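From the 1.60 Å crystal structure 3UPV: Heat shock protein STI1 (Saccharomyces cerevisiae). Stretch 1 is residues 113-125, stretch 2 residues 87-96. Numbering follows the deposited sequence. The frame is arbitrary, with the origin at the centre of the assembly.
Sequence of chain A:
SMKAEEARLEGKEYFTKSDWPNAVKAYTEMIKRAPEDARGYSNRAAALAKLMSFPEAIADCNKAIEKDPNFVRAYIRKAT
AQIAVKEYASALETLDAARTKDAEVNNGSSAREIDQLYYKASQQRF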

ATOM      1  N   GLU A 113      13.621   0.048   4.621  1.00 10.45           N
ATOM      2  CA  GLU A 113      12.318   0.444   5.126  1.00 11.35           C
ATOM      3  C   GLU A 113      11.665  -0.725   5.871  1.00  9.72           C
ATOM      4  O   GLU A 113      11.130  -0.572   6.979  1.00 11.37           O
ATOM      5  CB  GLU A 113      11.423   0.911   3.992  1.00 12.02           C
ATOM      6  CG  GLU A 113       9.975   1.188   4.539  1.00 11.70           C
ATOM      7  CD  GLU A 113       8.995   1.814   3.556  1.00 15.90           C
ATOM      8  OE1 GLU A 113       7.962   2.396   4.068  1.00 17.11           O
ATOM      9  OE2 GLU A 113       9.233   1.705   2.339  1.00 18.41           O
ATOM     10  N   ILE A 114      11.828  -1.925   5.340  1.00  9.27           N
ATOM     11  CA  ILE A 114      11.169  -3.067   5.928  1.00  8.66           C
ATOM     12  C   ILE A 114      11.794  -3.359   7.275  1.00  9.27           C
ATOM     13  O   ILE A 114      11.063  -3.662   8.236  1.00  9.43           O
ATOM     14  CB  ILE A 114      11.297  -4.285   5.024  1.00  9.57           C
ATOM     15  CG1 ILE A 114      10.444  -4.050   3.731  1.00  5.87           C
ATOM     16  CG2 ILE A 114      10.890  -5.544   5.795  1.00 10.17           C
ATOM     17  CD1 ILE A 114      10.615  -5.099   2.610  1.00  7.53           C
ATOM     18  N   ASP A 115      13.119  -3.238   7.367  1.00  8.61           N
ATOM     19  CA  ASP A 115      13.837  -3.516   8.633  1.00 11.32           C
ATOM     20  C   ASP A 115      13.437  -2.498   9.737  1.00 10.75           C
ATOM     21  O   ASP A 115      13.266  -2.843  10.911  1.00 11.40           O
ATOM     22  CB  ASP A 115      15.370  -3.494   8.448  1.00 12.00           C
ATOM     23  CG  ASP A 115      15.923  -4.764   7.742  1.00 15.52           C
ATOM     24  OD1 ASP A 115      15.189  -5.796   7.657  1.00 18.92           O
ATOM     25  OD2 ASP A 115      17.086  -4.717   7.263  1.00 19.43           O
ATOM     26  N   GLN A 116      13.193  -1.267   9.384  1.00 10.26           N
ATOM     27  CA  GLN A 116      12.817  -0.325  10.431  1.00 10.03           C
ATOM     28  C   GLN A 116      11.353  -0.490  10.878  1.00 10.12           C
ATOM     29  O   GLN A 116      11.043  -0.258  12.058  1.00  8.98           O
ATOM     30  CB  GLN A 116      13.176   1.123  10.096  1.00 11.73           C
ATOM     31  CG  GLN A 116      12.439   1.730   8.893  1.00 11.47           C
ATOM     32  CD  GLN A 116      11.188   2.460   9.272  1.00 16.32           C
ATOM     33  OE1 GLN A 116      11.053   2.948  10.369  1.00 13.07           O
ATOM     34  NE2 GLN A 116      10.251   2.556   8.334  1.00 18.85           N
ATOM     35  N   LEU A 117      10.499  -0.915   9.940  1.00  8.52           N
ATOM     36  CA  LEU A 117       9.116  -1.291  10.305  1.00  9.31           C
ATOM     37  C   LEU A 117       9.150  -2.486  11.215  1.00  8.43           C
ATOM     38  O   LEU A 117       8.431  -2.498  12.217  1.00 10.18           O
ATOM     39  CB  LEU A 117       8.230  -1.574   9.072  1.00  7.25           C
ATOM     40  CG  LEU A 117       8.012  -0.310   8.253  1.00  9.96           C
ATOM     41  CD1 LEU A 117       7.347  -0.645   6.956  1.00  9.04           C
ATOM     42  CD2 LEU A 117       7.296   0.877   9.023  1.00  8.37           C
ATOM     43  N   TYR A 118      10.011  -3.453  10.910  1.00  7.41           N
ATOM     44  CA  TYR A 118      10.099  -4.653  11.709  1.00  9.78           C
ATOM     45  C   TYR A 118      10.523  -4.331  13.142  1.00 11.27           C
ATOM     46  O   TYR A 118       9.922  -4.883  14.115  1.00 12.22           O
ATOM     47  CB  TYR A 118      11.131  -5.617  11.148  1.00  9.23           C
ATOM     48  CG  TYR A 118      10.950  -7.006  11.757  1.00 11.03           C
ATOM     49  CD1 TYR A 118      10.131  -7.945  11.148  1.00 12.12           C
ATOM     50  CD2 TYR A 118      11.592  -7.346  12.981  1.00 12.59           C
ATOM     51  CE1 TYR A 118       9.967  -9.206  11.701  1.00 14.34           C
ATOM     52  CE2 TYR A 118      11.478  -8.574  13.501  1.00 13.45           C
ATOM     53  CZ  TYR A 118      10.638  -9.508  12.867  1.00 13.50           C
ATOM     54  OH  TYR A 118      10.446 -10.750  13.413  1.00 21.42           O
ATOM     55  N   TYR A 119      11.523  -3.468  13.247  1.00 11.85           N
ATOM     56  CA  TYR A 119      12.072  -3.071  14.545  1.00 13.95           C
ATOM     57  C   TYR A 119      10.969  -2.375  15.356  1.00 13.46           C
ATOM     58  O   TYR A 119      10.844  -2.609  16.548  1.00 12.89           O
ATOM     59  CB  TYR A 119      13.249  -2.118  14.398  1.00 14.79           C
ATOM     60  CG  TYR A 119      13.826  -1.833  15.756  1.00 15.94           C
ATOM     61  CD1 TYR A 119      14.414  -2.881  16.507  1.00 17.51           C
ATOM     62  CD2 TYR A 119      13.723  -0.563  16.340  1.00 17.05           C
ATOM     63  CE1 TYR A 119      14.916  -2.647  17.823  1.00 18.72           C
ATOM     64  CE2 TYR A 119      14.209  -0.321  17.636  1.00 16.84           C
ATOM     65  CZ  TYR A 119      14.797  -1.358  18.361  1.00 20.64           C
ATOM     66  OH  TYR A 119      15.276  -1.131  19.623  1.00 22.64           O
ATOM     67  N   LYS A 120      10.186  -1.541  14.692  1.00 14.88           N
ATOM     68  CA  LYS A 120       9.192  -0.682  15.319  1.00 14.66           C
ATOM     69  C   LYS A 120       8.053  -1.623  15.791  1.00 15.44           C
ATOM     70  O   LYS A 120       7.644  -1.615  16.973  1.00 15.29           O
ATOM     71  CB  LYS A 120       8.749   0.412  14.312  1.00 14.51           C
ATOM     72  CG  LYS A 120       7.524   1.283  14.706  1.00 18.85           C
ATOM     73  CD  LYS A 120       7.237   2.458  13.711  1.00 19.11           C
ATOM     74  CE  LYS A 120       6.695   2.088  12.273  1.00 22.01           C
ATOM     75  NZ  LYS A 120       5.513   2.945  11.638  1.00 21.18           N
ATOM     76  N   ALA A 121       7.633  -2.535  14.923  1.00 15.38           N
ATOM     77  CA  ALA A 121       6.596  -3.521  15.318  1.00 15.10           C
ATOM     78  C   ALA A 121       7.019  -4.403  16.493  1.00 15.79           C
ATOM     79  O   ALA A 121       6.217  -4.667  17.438  1.00 17.11           O
ATOM     80  CB  ALA A 121       6.139  -4.381  14.122  1.00 13.25           C
ATOM     81  N   SER A 122       8.258  -4.889  16.430  1.00 16.80           N
ATOM     82  CA  SER A 122       8.767  -5.740  17.510  1.00 18.27           C
ATOM     83  C   SER A 122       8.804  -5.030  18.871  1.00 19.06           C
ATOM     84  O   SER A 122       8.318  -5.559  19.894  1.00 19.45           O
ATOM     85  CB  SER A 122      10.146  -6.272  17.152  1.00 17.49           C
ATOM     86  OG  SER A 122      10.595  -7.076  18.223  1.00 18.16           O
ATOM     87  N   GLN A 123       9.342  -3.825  18.892  1.00 19.15           N
ATOM     88  CA  GLN A 123       9.395  -3.071  20.132  1.00 19.69           C
ATOM     89  C   GLN A 123       8.017  -2.763  20.710  1.00 20.16           C
ATOM     90  O   GLN A 123       7.817  -2.954  21.933  1.00 18.72           O
ATOM     91  CB  GLN A 123      10.283  -1.845  19.944  1.00 20.33           C
ATOM     92  CG  GLN A 123      11.709  -2.264  19.412  1.00 22.77           C
ATOM     93  CD  GLN A 123      12.535  -3.015  20.443  1.00 24.68           C
ATOM     94  OE1 GLN A 123      12.896  -4.187  20.257  1.00 27.71           O
ATOM     95  NE2 GLN A 123      12.832  -2.338  21.556  1.00 24.31           N
ATOM     96  N   GLN A 124       7.039  -2.385  19.866  1.00 19.29           N
ATOM     97  CA  GLN A 124       5.727  -2.052  20.442  1.00 19.55           C
ATOM     98  C   GLN A 124       4.995  -3.308  20.914  1.00 19.14           C
ATOM     99  O   GLN A 124       4.132  -3.232  21.794  1.00 17.44           O
ATOM    100  CB  GLN A 124       4.868  -1.155  19.537  1.00 20.49           C
ATOM    101  CG  GLN A 124       5.647  -0.005  18.935  1.00 24.22           C
ATOM    102  CD  GLN A 124       4.828   0.963  18.038  1.00 29.81           C
ATOM    103  OE1 GLN A 124       5.403   1.887  17.450  1.00 31.08           O
ATOM    104  NE2 GLN A 124       3.492   0.785  17.967  1.00 30.14           N
ATOM    105  N   ARG A 125       5.352  -4.464  20.351  1.00 18.55           N
ATOM    106  CA  ARG A 125       4.611  -5.680  20.658  1.00 19.74           C
ATOM    107  C   ARG A 125       4.896  -6.032  22.095  1.00 19.04           C
ATOM    108  O   ARG A 125       3.960  -6.365  22.761  1.00 19.45           O
ATOM    109  CB  ARG A 125       5.002  -6.856  19.763  1.00 20.79           C
ATOM    110  CG  ARG A 125       4.107  -8.166  19.864  1.00 22.68           C
ATOM    111  CD  ARG A 125       4.774  -9.368  19.109  1.00 24.63           C
ATOM    112  NE  ARG A 125       3.948 -10.585  19.188  1.00 27.00           N
ATOM    113  CZ  ARG A 125       4.170 -11.726  18.526  1.00 28.32           C
ATOM    114  NH1 ARG A 125       3.333 -12.757  18.681  1.00 31.59           N
ATOM    115  NH2 ARG A 125       5.210 -11.861  17.718  1.00 26.90           N
TER
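Stretch 2 87-96: EYASALETLD

Residues 88-96 form a helix, with Glu87 at its N-cap position, that packs antiparallel to helix 113-124. The two axes cross at -156° and approach to 8.9 Å, so the register runs in opposite senses: the CA atoms of Leu95 and Ile114 lie 6.4 Å apart, those of Leu92 and Tyr118 6.0 Å, and those of Tyr88 and Ala121 5.3 Å. The tightest of these spacings falls at Ala121, whose CB meets Ala91 CB at 4.3 Å and Leu92 CD2 at 3.7 Å.

Leu95 points toward stretch 1 in an m,t rotamer (chi1 -68°, chi2 157°), which sets both Leu95 methyls against Leu117, CD1 and CD2 lying 3.7 and 3.8 Å from Leu117 CB, while Leu95 CD2 also reaches Ile114 CG2 at 3.9 Å. Leu92 leaves its helix sideways, but the same m,t conformation (chi1 -76°, chi2 166°) brings its end nearer. Leu92 CD2 sits over one face of the Tyr118 ring, 3.3 Å from the centroid and 9° off the normal, a CH-pi contact. Tyr118 has its CA-to-CB bond sideways, and its t rotamer (chi1 -165°) brings the ring to stretch 2, where Leu95 CB lies near the ring plane, 4.0 Å from Tyr118 CD1.

At the other end, Tyr88 points toward stretch 1 with chi1 at -53° (m). Tyr88 CB lies 3.7 Å from Ala121 O, while Gln124 CB covers one face of the Tyr88 ring, 3.7 Å from its centroid. Gln124, in m,t, continues past the ring so that Gln124 NE2 donates a short hydrogen bond of 2.5 Å to Tyr88 OH. Arg125 is extended, with chi1 to chi3 all t; this carries the guanidinium out to Ala89, whose CB lies over one face, 3.6 Å from Arg125 NH1.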

ATOM      1  N   GLU A  87      -1.811  -4.164  15.433  1.00 10.41           N
ATOM      2  CA  GLU A  87      -1.730  -5.569  15.058  1.00 10.17           C
ATOM      3  C   GLU A  87      -0.245  -5.865  14.804  1.00 10.77           C
ATOM      4  O   GLU A  87       0.198  -6.222  13.695  1.00 11.43           O
ATOM      5  CB  GLU A  87      -2.617  -5.837  13.855  1.00  9.70           C
ATOM      6  CG  GLU A  87      -4.126  -5.673  14.129  1.00 11.79           C
ATOM      7  CD  GLU A  87      -4.722  -6.823  14.956  1.00 13.14           C
ATOM      8  OE1 GLU A  87      -4.024  -7.831  15.241  1.00 18.60           O
ATOM      9  OE2 GLU A  87      -5.921  -6.746  15.292  1.00 19.86           O
ATOM     10  N   TYR A  88       0.524  -5.788  15.868  1.00 11.96           N
ATOM     11  CA  TYR A  88       1.960  -6.048  15.780  1.00 11.06           C
ATOM     12  C   TYR A  88       2.403  -7.422  15.312  1.00 11.36           C
ATOM     13  O   TYR A  88       3.321  -7.531  14.462  1.00 10.88           O
ATOM     14  CB  TYR A  88       2.630  -5.676  17.098  1.00 13.38           C
ATOM     15  CG  TYR A  88       2.325  -4.260  17.561  1.00 12.01           C
ATOM     16  CD1 TYR A  88       2.706  -3.137  16.808  1.00 11.60           C
ATOM     17  CD2 TYR A  88       1.593  -4.045  18.756  1.00  9.01           C
ATOM     18  CE1 TYR A  88       2.404  -1.821  17.259  1.00 14.91           C
ATOM     19  CE2 TYR A  88       1.320  -2.733  19.222  1.00 12.73           C
ATOM     20  CZ  TYR A  88       1.750  -1.641  18.465  1.00 14.23           C
ATOM     21  OH  TYR A  88       1.470  -0.392  18.902  1.00 20.39           O
ATOM     22  N   ALA A  89       1.820  -8.464  15.883  1.00 10.05           N
ATOM     23  CA  ALA A  89       2.206  -9.837  15.500  1.00 11.22           C
ATOM     24  C   ALA A  89       1.946 -10.020  14.017  1.00 10.76           C
ATOM     25  O   ALA A  89       2.736 -10.631  13.301  1.00 11.50           O
ATOM     26  CB  ALA A  89       1.452 -10.856  16.304  1.00 11.55           C
ATOM     27  N   SER A  90       0.807  -9.521  13.560  1.00 10.59           N
ATOM     28  CA  SER A  90       0.466  -9.696  12.156  1.00 10.49           C
ATOM     29  C   SER A  90       1.398  -8.911  11.297  1.00  9.76           C
ATOM     30  O   SER A  90       1.773  -9.375  10.216  1.00  9.18           O
ATOM     31  CB  SER A  90      -0.993  -9.337  11.861  1.00 10.84           C
ATOM     32  OG  SER A  90      -1.838 -10.265  12.556  1.00 13.98           O
ATOM     33  N   ALA A  91       1.763  -7.717  11.763  1.00  8.94           N
ATOM     34  CA  ALA A  91       2.692  -6.888  10.999  1.00  6.62           C
ATOM     35  C   ALA A  91       4.026  -7.536  10.808  1.00  8.23           C
ATOM     36  O   ALA A  91       4.612  -7.477   9.729  1.00  8.68           O
ATOM     37  CB  ALA A  91       2.858  -5.477  11.597  1.00  7.10           C
ATOM     38  N   LEU A  92       4.512  -8.180  11.853  1.00  7.88           N
ATOM     39  CA  LEU A  92       5.830  -8.819  11.755  1.00  8.53           C
ATOM     40  C   LEU A  92       5.769  -9.932  10.676  1.00  8.58           C
ATOM     41  O   LEU A  92       6.711 -10.102   9.870  1.00  8.83           O
ATOM     42  CB  LEU A  92       6.141  -9.388  13.163  1.00  8.62           C
ATOM     43  CG  LEU A  92       6.582  -8.315  14.201  1.00  9.89           C
ATOM     44  CD1 LEU A  92       6.545  -8.891  15.618  1.00 12.99           C
ATOM     45  CD2 LEU A  92       7.950  -7.635  13.916  1.00 10.73           C
ATOM     46  N   GLU A  93       4.660 -10.663  10.623  1.00  9.53           N
ATOM     47  CA  GLU A  93       4.459 -11.719   9.603  1.00 10.16           C
ATOM     48  C   GLU A  93       4.386 -11.109   8.193  1.00 10.31           C
ATOM     49  O   GLU A  93       5.020 -11.599   7.243  1.00 10.31           O
ATOM     50  CB  GLU A  93       3.177 -12.556   9.910  1.00 11.15           C
ATOM     51  CG  GLU A  93       3.416 -13.727  10.907  1.00 15.85           C
ATOM     52  CD  GLU A  93       2.116 -14.387  11.420  1.00 21.94           C
ATOM     53  OE1 GLU A  93       2.202 -15.289  12.265  1.00 27.72           O
ATOM     54  OE2 GLU A  93       1.001 -14.004  11.021  1.00 26.68           O
ATOM     55  N   THR A  94       3.693  -9.976   8.090  1.00  8.64           N
ATOM     56  CA  THR A  94       3.564  -9.338   6.828  1.00  8.44           C
ATOM     57  C   THR A  94       4.954  -8.826   6.385  1.00  9.11           C
ATOM     58  O   THR A  94       5.289  -8.874   5.187  1.00  9.91           O
ATOM     59  CB  THR A  94       2.612  -8.160   6.932  1.00  8.68           C
ATOM     60  OG1 THR A  94       1.339  -8.629   7.391  1.00  9.44           O
ATOM     61  CG2 THR A  94       2.435  -7.456   5.550  1.00  7.44           C
ATOM     62  N   LEU A  95       5.740  -8.300   7.340  1.00  8.92           N
ATOM     63  CA  LEU A  95       7.058  -7.803   7.015  1.00  7.63           C
ATOM     64  C   LEU A  95       8.014  -8.910   6.595  1.00  8.13           C
ATOM     65  O   LEU A  95       8.921  -8.662   5.758  1.00  8.35           O
ATOM     66  CB  LEU A  95       7.684  -7.003   8.123  1.00  8.14           C
ATOM     67  CG  LEU A  95       6.925  -5.704   8.304  1.00  8.78           C
ATOM     68  CD1 LEU A  95       7.072  -5.059   9.729  1.00  8.75           C
ATOM     69  CD2 LEU A  95       7.293  -4.753   7.161  1.00  7.27           C
ATOM     70  N   ASP A  96       7.873 -10.086   7.214  1.00 10.17           N
ATOM     71  CA  ASP A  96       8.656 -11.287   6.773  1.00 11.19           C
ATOM     72  C   ASP A  96       8.425 -11.605   5.301  1.00 12.62           C
ATOM     73  O   ASP A  96       9.376 -11.851   4.524  1.00 12.83           O
ATOM     74  CB  ASP A  96       8.262 -12.492   7.613  1.00 13.66           C
ATOM     75  CG  ASP A  96       9.000 -12.552   8.909  1.00 17.79           C
ATOM     76  OD1 ASP A  96      10.007 -11.814   9.079  1.00 20.94           O
ATOM     77  OD2 ASP A  96       8.553 -13.355   9.761  1.00 21.02           O
TER